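Local coordinates for putative type VI secretion protein (Escherichia coli, PDB 6SKI) that probably hydrolyses phospholipids as a toxic effector that is loaded onto the VgrG spike of the type VI secretion system, at residues S94-I102 / I313-L324; E51-K59 / L146-F154. All blocks are in the same frame, centred on the assembly; numbering follows the deposited sequence.

Interaction 1. Residues S94-I102 / I313-L324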
loop_
_atom_site.group_PDB
_atom_site.type_symbol
_atom_site.label_atom_id
_atom_site.label_comp_id
_atom_site.label_asym_id
_atom_site.label_seq_id
_atom_site.Cartn_x
_atom_site.Cartn_y
_atom_site.Cartn_z
ATOM N N SER A 94 0.881 -18.555 8.490
ATOM C CA SER A 94 1.396 -17.278 8.964
ATOM C C SER A 94 0.264 -16.310 9.270
ATOM O O SER A 94 -0.907 -16.685 9.257
ATOM C CB SER A 94 2.346 -16.665 7.934
ATOM O OG SER A 94 3.695 -16.978 8.233
ATOM N N TYR A 95 0.626 -15.062 9.546
ATOM C CA TYR A 95 -0.362 -14.045 9.873
ATOM C C TYR A 95 -1.104 -13.601 8.620
ATOM O O TYR A 95 -0.488 -13.294 7.597
ATOM C CB TYR A 95 0.319 -12.849 10.537
ATOM C CG TYR A 95 -0.570 -11.640 10.713
ATOM C CD1 TYR A 95 -0.449 -10.539 9.878
ATOM C CD2 TYR A 95 -1.522 -11.595 11.718
ATOM C CE1 TYR A 95 -1.256 -9.432 10.037
ATOM C CE2 TYR A 95 -2.332 -10.493 11.884
ATOM C CZ TYR A 95 -2.196 -9.414 11.041
ATOM O OH TYR A 95 -3.003 -8.313 11.203
ATOM N N ARG A 96 -2.429 -13.573 8.702
ATOM C CA ARG A 96 -3.271 -12.993 7.669
ATOM C C ARG A 96 -3.885 -11.702 8.185
ATOM O O ARG A 96 -4.434 -11.664 9.291
ATOM C CB ARG A 96 -4.380 -13.951 7.238
ATOM C CG ARG A 96 -5.059 -13.536 5.948
ATOM C CD ARG A 96 -6.443 -14.145 5.814
ATOM N NE ARG A 96 -6.909 -14.172 4.431
ATOM C CZ ARG A 96 -6.357 -14.890 3.456
ATOM N NH1 ARG A 96 -5.316 -15.674 3.699
ATOM N NH2 ARG A 96 -6.861 -14.835 2.232
ATOM N N GLY A 97 -3.800 -10.647 7.377
ATOM C CA GLY A 97 -4.335 -9.359 7.756
ATOM C C GLY A 97 -5.803 -9.222 7.415
ATOM O O GLY A 97 -6.444 -10.125 6.883
ATOM N N TYR A 98 -6.339 -8.057 7.739
ATOM C CA TYR A 98 -7.723 -7.713 7.465
ATOM C C TYR A 98 -7.762 -6.684 6.343
ATOM O O TYR A 98 -6.730 -6.271 5.812
ATOM C CB TYR A 98 -8.398 -7.194 8.735
ATOM C CG TYR A 98 -9.906 -7.154 8.689
ATOM C CD1 TYR A 98 -10.640 -8.270 8.331
ATOM C CD2 TYR A 98 -10.595 -6.000 9.025
ATOM C CE1 TYR A 98 -12.016 -8.234 8.296
ATOM C CE2 TYR A 98 -11.968 -5.957 8.996
ATOM C CZ TYR A 98 -12.675 -7.075 8.631
ATOM O OH TYR A 98 -14.047 -7.033 8.600
ATOM N N TYR A 99 -8.971 -6.279 5.978
ATOM C CA TYR A 99 -9.136 -5.255 4.959
ATOM C C TYR A 99 -8.467 -3.962 5.402
ATOM O O TYR A 99 -8.636 -3.515 6.540
ATOM C CB TYR A 99 -10.620 -5.022 4.697
ATOM C CG TYR A 99 -11.289 -6.167 3.987
ATOM C CD1 TYR A 99 -10.739 -6.711 2.839
ATOM C CD2 TYR A 99 -12.468 -6.712 4.469
ATOM C CE1 TYR A 99 -11.345 -7.759 2.187
ATOM C CE2 TYR A 99 -13.082 -7.763 3.825
ATOM C CZ TYR A 99 -12.516 -8.283 2.683
ATOM O OH TYR A 99 -13.124 -9.332 2.034
ATOM N N SER A 100 -7.699 -3.362 4.501
ATOM C CA SER A 100 -7.013 -2.116 4.803
ATOM C C SER A 100 -7.969 -0.955 4.571
ATOM O O SER A 100 -9.137 -1.138 4.221
ATOM C CB SER A 100 -5.750 -1.982 3.961
ATOM O OG SER A 100 -5.955 -2.487 2.657
ATOM N N ASN A 101 -7.478 0.265 4.745
ATOM C CA ASN A 101 -8.280 1.443 4.470
ATOM C C ASN A 101 -8.323 1.767 2.988
ATOM O O ASN A 101 -9.219 2.494 2.552
ATOM C CB ASN A 101 -7.733 2.645 5.241
ATOM C CG ASN A 101 -8.266 2.721 6.650
ATOM O OD1 ASN A 101 -9.229 2.044 6.995
ATOM N ND2 ASN A 101 -7.635 3.540 7.476
ATOM N N ILE A 102 -7.391 1.223 2.206
ATOM C CA ILE A 102 -7.461 1.360 0.758
ATOM C C ILE A 102 -8.602 0.520 0.208
ATOM O O ILE A 102 -9.292 0.926 -0.732
ATOM C CB ILE A 102 -6.110 0.983 0.126
ATOM C CG1 ILE A 102 -5.021 1.933 0.618
ATOM C CG2 ILE A 102 -6.195 1.012 -1.384
ATOM C CD1 ILE A 102 -5.296 3.372 0.294
ATOM N N ILE A 313 -3.228 2.927 11.138
ATOM C CA ILE A 313 -3.430 4.086 10.290
ATOM C C ILE A 313 -3.910 3.666 8.912
ATOM O O ILE A 313 -4.826 4.268 8.353
ATOM C CB ILE A 313 -2.136 4.924 10.193
ATOM C CG1 ILE A 313 -1.669 5.343 11.585
ATOM C CG2 ILE A 313 -2.339 6.122 9.293
ATOM C CD1 ILE A 313 -2.586 6.289 12.294
ATOM N N GLY A 314 -3.318 2.615 8.359
ATOM C CA GLY A 314 -3.749 2.141 7.066
ATOM C C GLY A 314 -4.669 0.948 7.077
ATOM O O GLY A 314 -5.048 0.471 6.004
ATOM N N GLY A 315 -5.041 0.445 8.246
ATOM C CA GLY A 315 -5.891 -0.721 8.334
ATOM C C GLY A 315 -5.120 -2.014 8.139
ATOM O O GLY A 315 -3.995 -2.037 7.644
ATOM N N GLY A 316 -5.749 -3.115 8.534
ATOM C CA GLY A 316 -5.121 -4.405 8.341
ATOM C C GLY A 316 -5.140 -5.310 9.553
ATOM O O GLY A 316 -4.548 -6.390 9.529
ATOM N N TYR A 317 -5.808 -4.883 10.618
ATOM C CA TYR A 317 -5.906 -5.659 11.845
ATOM C C TYR A 317 -7.293 -6.274 11.942
ATOM O O TYR A 317 -8.296 -5.583 11.746
ATOM C CB TYR A 317 -5.629 -4.791 13.071
ATOM C CG TYR A 317 -4.167 -4.494 13.303
ATOM C CD1 TYR A 317 -3.241 -5.516 13.418
ATOM C CD2 TYR A 317 -3.719 -3.191 13.431
ATOM C CE1 TYR A 317 -1.909 -5.248 13.637
ATOM C CE2 TYR A 317 -2.391 -2.915 13.656
ATOM C CZ TYR A 317 -1.490 -3.945 13.755
ATOM O OH TYR A 317 -0.163 -3.669 13.977
ATOM N N ASN A 318 -7.342 -7.570 12.236
ATOM C CA ASN A 318 -8.611 -8.275 12.302
ATOM C C ASN A 318 -9.423 -7.829 13.517
ATOM O O ASN A 318 -8.861 -7.405 14.531
ATOM C CB ASN A 318 -8.378 -9.780 12.337
ATOM C CG ASN A 318 -7.291 -10.216 11.389
ATOM O OD1 ASN A 318 -6.125 -9.896 11.578
ATOM N ND2 ASN A 318 -7.673 -10.937 10.346
ATOM N N PRO A 319 -10.749 -7.905 13.435
ATOM C CA PRO A 319 -11.592 -7.450 14.541
ATOM C C PRO A 319 -11.467 -8.338 15.771
ATOM O O PRO A 319 -10.894 -9.428 15.738
ATOM C CB PRO A 319 -13.003 -7.521 13.947
ATOM C CG PRO A 319 -12.769 -7.409 12.474
ATOM C CD PRO A 319 -11.572 -8.273 12.274
ATOM N N VAL A 320 -12.031 -7.838 16.873
ATOM C CA VAL A 320 -11.877 -8.483 18.174
ATOM C C VAL A 320 -12.515 -9.869 18.187
ATOM O O VAL A 320 -11.980 -10.807 18.792
ATOM C CB VAL A 320 -12.455 -7.579 19.279
ATOM C CG1 VAL A 320 -13.008 -8.403 20.426
ATOM C CG2 VAL A 320 -11.387 -6.645 19.786
ATOM N N GLY A 321 -13.657 -10.030 17.531
ATOM C CA GLY A 321 -14.388 -11.276 17.618
ATOM C C GLY A 321 -14.083 -12.296 16.545
ATOM O O GLY A 321 -14.667 -13.386 16.568
ATOM N N SER A 322 -13.187 -11.992 15.614
ATOM C CA SER A 322 -12.851 -12.936 14.566
ATOM C C SER A 322 -11.995 -14.070 15.123
ATOM O O SER A 322 -11.393 -13.941 16.191
ATOM C CB SER A 322 -12.113 -12.228 13.434
ATOM O OG SER A 322 -11.048 -11.444 13.936
ATOM N N PRO A 323 -11.938 -15.202 14.419
ATOM C CA PRO A 323 -10.963 -16.239 14.784
ATOM C C PRO A 323 -9.527 -15.779 14.641
ATOM O O PRO A 323 -8.635 -16.368 15.264
ATOM C CB PRO A 323 -11.290 -17.366 13.799
ATOM C CG PRO A 323 -12.753 -17.195 13.571
ATOM C CD PRO A 323 -12.893 -15.703 13.418
ATOM N N LEU A 324 -9.279 -14.743 13.842
ATOM C CA LEU A 324 -7.948 -14.191 13.632
ATOM C C LEU A 324 -7.726 -12.957 14.497
ATOM O O LEU A 324 -6.981 -12.049 14.122
ATOM C CB LEU A 324 -7.740 -13.854 12.158
ATOM C CG LEU A 324 -7.414 -15.016 11.222
ATOM C CD1 LEU A 324 -7.147 -14.507 9.821
ATOM C CD2 LEU A 324 -6.222 -15.797 11.740
#
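Y98 lays one face of its ring against P319. The P319 CD atom stands 3.8 Å from the centroid of the Y98 ring and almost on its normal, a CH-pi contact. The two side chains run at about a right angle. Y98 has CG anti to its own nitrogen (chi1 -164°), which carries the ring over P319. Y99 CD2 lies over the opposite face, offset toward the rim. The Y98 hydroxyl has a weak hydrogen bond to E444.

Y95 reaches the same loop differently. Its ring edge faces the backbone, and Y95 OH lies 3.0 Å from G316 O. That hydroxyl is hydrogen-bonded to E326, which also takes the backbone N-H of N318. The Y95 and N318 side chains run alongside in opposite senses, ring and amide planes 85° apart. Further along, L324 CD1 packs 3.8 Å from R96 CB.

Main-chain bonds set the course of the two segments. Y98 N donates to G316 O over 3.0 Å, nearly straight. N101 N donates to G314 O at 2.7 Å. The N101 side-chain amide adds a weak bond to I313 O and also donates to A417 O. A side chain on G315 would run into S100 and the N101 nitrogen, so this glycine lets the chains close to 4.0 Å between S100 CA and G315 CA.

The loop 313-324 follows H310 of a probable Ser-His-Asp triad in this alpha/beta-hydrolase-like domain, and I313 lies near that triad. The bonds to G314 O and G316 O, with E326 tying Y95 OH and N318 N, probably hold this loop in place.

Interaction 2. Residues E51-K59 / L146-F154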
loop_
_atom_site.group_PDB
_atom_site.type_symbol
_atom_site.label_atom_id
_atom_site.label_comp_id
_atom_site.label_asym_id
_atom_site.label_seq_id
_atom_site.Cartn_x
_atom_site.Cartn_y
_atom_site.Cartn_z
ATOM N N GLU A 51 1.386 -12.426 3.812
ATOM C CA GLU A 51 2.588 -11.937 3.156
ATOM C C GLU A 51 3.329 -13.099 2.511
ATOM O O GLU A 51 3.469 -14.170 3.108
ATOM C CB GLU A 51 3.488 -11.230 4.167
ATOM C CG GLU A 51 4.403 -10.191 3.565
ATOM C CD GLU A 51 5.248 -9.493 4.607
ATOM O OE1 GLU A 51 5.240 -9.935 5.775
ATOM O OE2 GLU A 51 5.919 -8.499 4.263
ATOM N N ASN A 52 3.805 -12.892 1.288
ATOM C CA ASN A 52 4.485 -13.973 0.597
ATOM C C ASN A 52 5.872 -14.200 1.190
ATOM O O ASN A 52 6.388 -13.392 1.966
ATOM C CB ASN A 52 4.576 -13.696 -0.905
ATOM C CG ASN A 52 5.181 -12.345 -1.225
ATOM O OD1 ASN A 52 5.958 -11.794 -0.450
ATOM N ND2 ASN A 52 4.829 -11.807 -2.383
ATOM N N THR A 53 6.470 -15.332 0.819
ATOM C CA THR A 53 7.763 -15.706 1.381
ATOM C C THR A 53 8.832 -14.672 1.053
ATOM O O THR A 53 9.703 -14.386 1.880
ATOM C CB THR A 53 8.172 -17.087 0.869
ATOM O OG1 THR A 53 7.264 -18.071 1.377
ATOM C CG2 THR A 53 9.575 -17.440 1.324
ATOM N N ALA A 54 8.772 -14.089 -0.145
ATOM C CA ALA A 54 9.825 -13.178 -0.580
ATOM C C ALA A 54 9.881 -11.924 0.285
ATOM O O ALA A 54 10.968 -11.454 0.632
ATOM C CB ALA A 54 9.626 -12.819 -2.049
ATOM N N SER A 55 8.724 -11.366 0.644
ATOM C CA SER A 55 8.696 -10.184 1.502
ATOM C C SER A 55 9.221 -10.503 2.898
ATOM O O SER A 55 10.031 -9.757 3.470
ATOM C CB SER A 55 7.271 -9.644 1.582
ATOM O OG SER A 55 7.019 -8.685 0.575
ATOM N N ARG A 56 8.757 -11.616 3.465
ATOM C CA ARG A 56 9.204 -12.026 4.788
ATOM C C ARG A 56 10.707 -12.259 4.808
ATOM O O ARG A 56 11.376 -11.962 5.804
ATOM C CB ARG A 56 8.453 -13.285 5.211
ATOM C CG ARG A 56 6.964 -13.065 5.406
ATOM C CD ARG A 56 6.328 -14.224 6.141
ATOM N NE ARG A 56 7.122 -15.442 6.022
ATOM C CZ ARG A 56 6.810 -16.456 5.222
ATOM N NH1 ARG A 56 5.722 -16.397 4.468
ATOM N NH2 ARG A 56 7.587 -17.528 5.173
ATOM N N LEU A 57 11.259 -12.783 3.713
ATOM C CA LEU A 57 12.701 -12.985 3.641
ATOM C C LEU A 57 13.441 -11.675 3.426
ATOM O O LEU A 57 14.558 -11.512 3.924
ATOM C CB LEU A 57 13.045 -13.972 2.530
ATOM C CG LEU A 57 12.549 -15.397 2.747
ATOM C CD1 LEU A 57 13.018 -16.293 1.625
ATOM C CD2 LEU A 57 13.017 -15.914 4.088
ATOM N N MET A 58 12.845 -10.736 2.689
ATOM C CA MET A 58 13.418 -9.400 2.594
ATOM C C MET A 58 13.553 -8.770 3.965
ATOM O O MET A 58 14.486 -7.999 4.210
ATOM C CB MET A 58 12.548 -8.515 1.702
ATOM C CG MET A 58 13.170 -8.141 0.379
ATOM S SD MET A 58 12.207 -6.887 -0.475
ATOM C CE MET A 58 12.919 -5.389 0.194
ATOM N N LYS A 59 12.628 -9.089 4.869
ATOM C CA LYS A 59 12.712 -8.548 6.223
ATOM C C LYS A 59 13.943 -9.057 6.974
ATOM O O LYS A 59 14.340 -8.455 7.978
ATOM C CB LYS A 59 11.429 -8.860 6.990
ATOM C CG LYS A 59 10.420 -7.725 6.928
ATOM C CD LYS A 59 9.150 -8.035 7.689
ATOM C CE LYS A 59 8.329 -9.088 6.978
ATOM N NZ LYS A 59 7.219 -9.581 7.834
ATOM N N LEU A 146 13.531 -17.960 -5.887
ATOM C CA LEU A 146 13.421 -17.215 -4.638
ATOM C C LEU A 146 14.228 -15.924 -4.674
ATOM O O LEU A 146 13.763 -14.884 -4.197
ATOM C CB LEU A 146 13.858 -18.089 -3.467
ATOM C CG LEU A 146 13.643 -17.475 -2.088
ATOM C CD1 LEU A 146 12.175 -17.168 -1.870
ATOM C CD2 LEU A 146 14.144 -18.428 -1.035
ATOM N N GLY A 147 15.441 -15.964 -5.223
ATOM C CA GLY A 147 16.186 -14.730 -5.407
ATOM C C GLY A 147 15.485 -13.776 -6.353
ATOM O O GLY A 147 15.415 -12.570 -6.101
ATOM N N THR A 148 14.944 -14.308 -7.450
ATOM C CA THR A 148 14.166 -13.486 -8.367
ATOM C C THR A 148 12.909 -12.951 -7.691
ATOM O O THR A 148 12.498 -11.817 -7.945
ATOM C CB THR A 148 13.811 -14.291 -9.617
ATOM O OG1 THR A 148 15.013 -14.765 -10.233
ATOM C CG2 THR A 148 13.054 -13.433 -10.615
ATOM N N SER A 149 12.296 -13.746 -6.812
ATOM C CA SER A 149 11.117 -13.278 -6.089
ATOM C C SER A 149 11.457 -12.143 -5.133
ATOM O O SER A 149 10.709 -11.161 -5.031
ATOM C CB SER A 149 10.488 -14.440 -5.324
ATOM O OG SER A 149 9.563 -15.142 -6.130
ATOM N N ILE A 150 12.591 -12.247 -4.441
ATOM C CA ILE A 150 12.989 -11.197 -3.515
ATOM C C ILE A 150 13.390 -9.945 -4.281
ATOM O O ILE A 150 13.155 -8.826 -3.814
ATOM C CB ILE A 150 14.124 -11.706 -2.611
ATOM C CG1 ILE A 150 13.631 -12.866 -1.750
ATOM C CG2 ILE A 150 14.654 -10.601 -1.719
ATOM C CD1 ILE A 150 14.682 -13.424 -0.830
ATOM N N LEU A 151 13.952 -10.105 -5.479
ATOM C CA LEU A 151 14.247 -8.947 -6.313
ATOM C C LEU A 151 12.980 -8.324 -6.877
ATOM O O LEU A 151 12.933 -7.109 -7.095
ATOM C CB LEU A 151 15.182 -9.346 -7.453
ATOM C CG LEU A 151 16.662 -9.059 -7.225
ATOM C CD1 LEU A 151 17.482 -9.581 -8.385
ATOM C CD2 LEU A 151 16.883 -7.575 -7.024
ATOM N N ASP A 152 11.957 -9.141 -7.127
ATOM C CA ASP A 152 10.673 -8.624 -7.577
ATOM C C ASP A 152 10.010 -7.797 -6.488
ATOM O O ASP A 152 9.423 -6.747 -6.766
ATOM C CB ASP A 152 9.771 -9.781 -7.995
ATOM C CG ASP A 152 10.028 -10.238 -9.414
ATOM O OD1 ASP A 152 9.381 -11.210 -9.855
ATOM O OD2 ASP A 152 10.883 -9.630 -10.090
ATOM N N ILE A 153 10.086 -8.264 -5.242
ATOM C CA ILE A 153 9.558 -7.479 -4.129
ATOM C C ILE A 153 10.390 -6.221 -3.915
ATOM O O ILE A 153 9.854 -5.158 -3.581
ATOM C CB ILE A 153 9.488 -8.332 -2.852
ATOM C CG1 ILE A 153 8.682 -9.600 -3.112
ATOM C CG2 ILE A 153 8.879 -7.538 -1.717
ATOM C CD1 ILE A 153 7.208 -9.358 -3.255
ATOM N N PHE A 154 11.707 -6.318 -4.095
ATOM C CA PHE A 154 12.566 -5.152 -3.919
ATOM C C PHE A 154 12.222 -4.059 -4.920
ATOM O O PHE A 154 12.247 -2.868 -4.588
ATOM C CB PHE A 154 14.029 -5.566 -4.051
ATOM C CG PHE A 154 14.998 -4.445 -3.839
ATOM C CD1 PHE A 154 15.842 -4.043 -4.858
ATOM C CD2 PHE A 154 15.071 -3.796 -2.620
ATOM C CE1 PHE A 154 16.737 -3.019 -4.667
ATOM C CE2 PHE A 154 15.964 -2.767 -2.424
ATOM C CZ PHE A 154 16.798 -2.378 -3.449
#
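A54 points its CB at I153 and comes within 3.5 Å of I153 CG1. The same methyl lies beside S149, and I150 CG1 runs along the A54 backbone. I153 spreads its branches over the other helix. Its CD1 reaches N52 ND2 at 3.5 Å, and its CG2 packs against M58 SD at 3.6 Å. M58 and I150 lie side by side, running in opposite senses. The M58 chain then bends at its last torsion (chi3 88°), which brings CE to the edge of the F154 ring, in its plane, 3.9 Å from CD2. At the other end the L57 and L146 side chains meet at about a right angle, L57 CD1 3.6 Å from L146 CD2.

Helix 53-58 follows the long strand 22-43 of the mixed sheet and meets helix 146-154 at a steep 77°, with axes 8.4 Å apart. The small A54 sits where the backbones are nearest.

N52 is the N-cap of its helix. Its OD1 accepts from S55 N at 3.0 Å, which helps to hold the amide beside I153. S55 OG is hydrogen-bonded to R198, at the start of helix 198-211. Further out, E51 OE1 forms a salt bridge with K59 NZ, while I511 of strand 509-511 touches both L146 and I150.

Overall arrangement
Both contacts are partly buried, and neither is touched by the other protein chain. Interaction 1 includes exposed residues, Y95 and L324, among those that touch; interaction 2 has none. Interaction 1 joins two loop segments, one leading into helix 101-108 and the other lying between strands 303-306 and 328-341. Interaction 2 joins two helices, 53-58 and 144-154. They hold different elements. Their centres are about 22 Å apart and their nearest atoms about 4 Å apart, without touching. Their segments alternate along the chain. The loops of interaction 1 use backbone groups across the contact. The helices of interaction 2 largely spend theirs within the helix and meet mostly through apolar side chains.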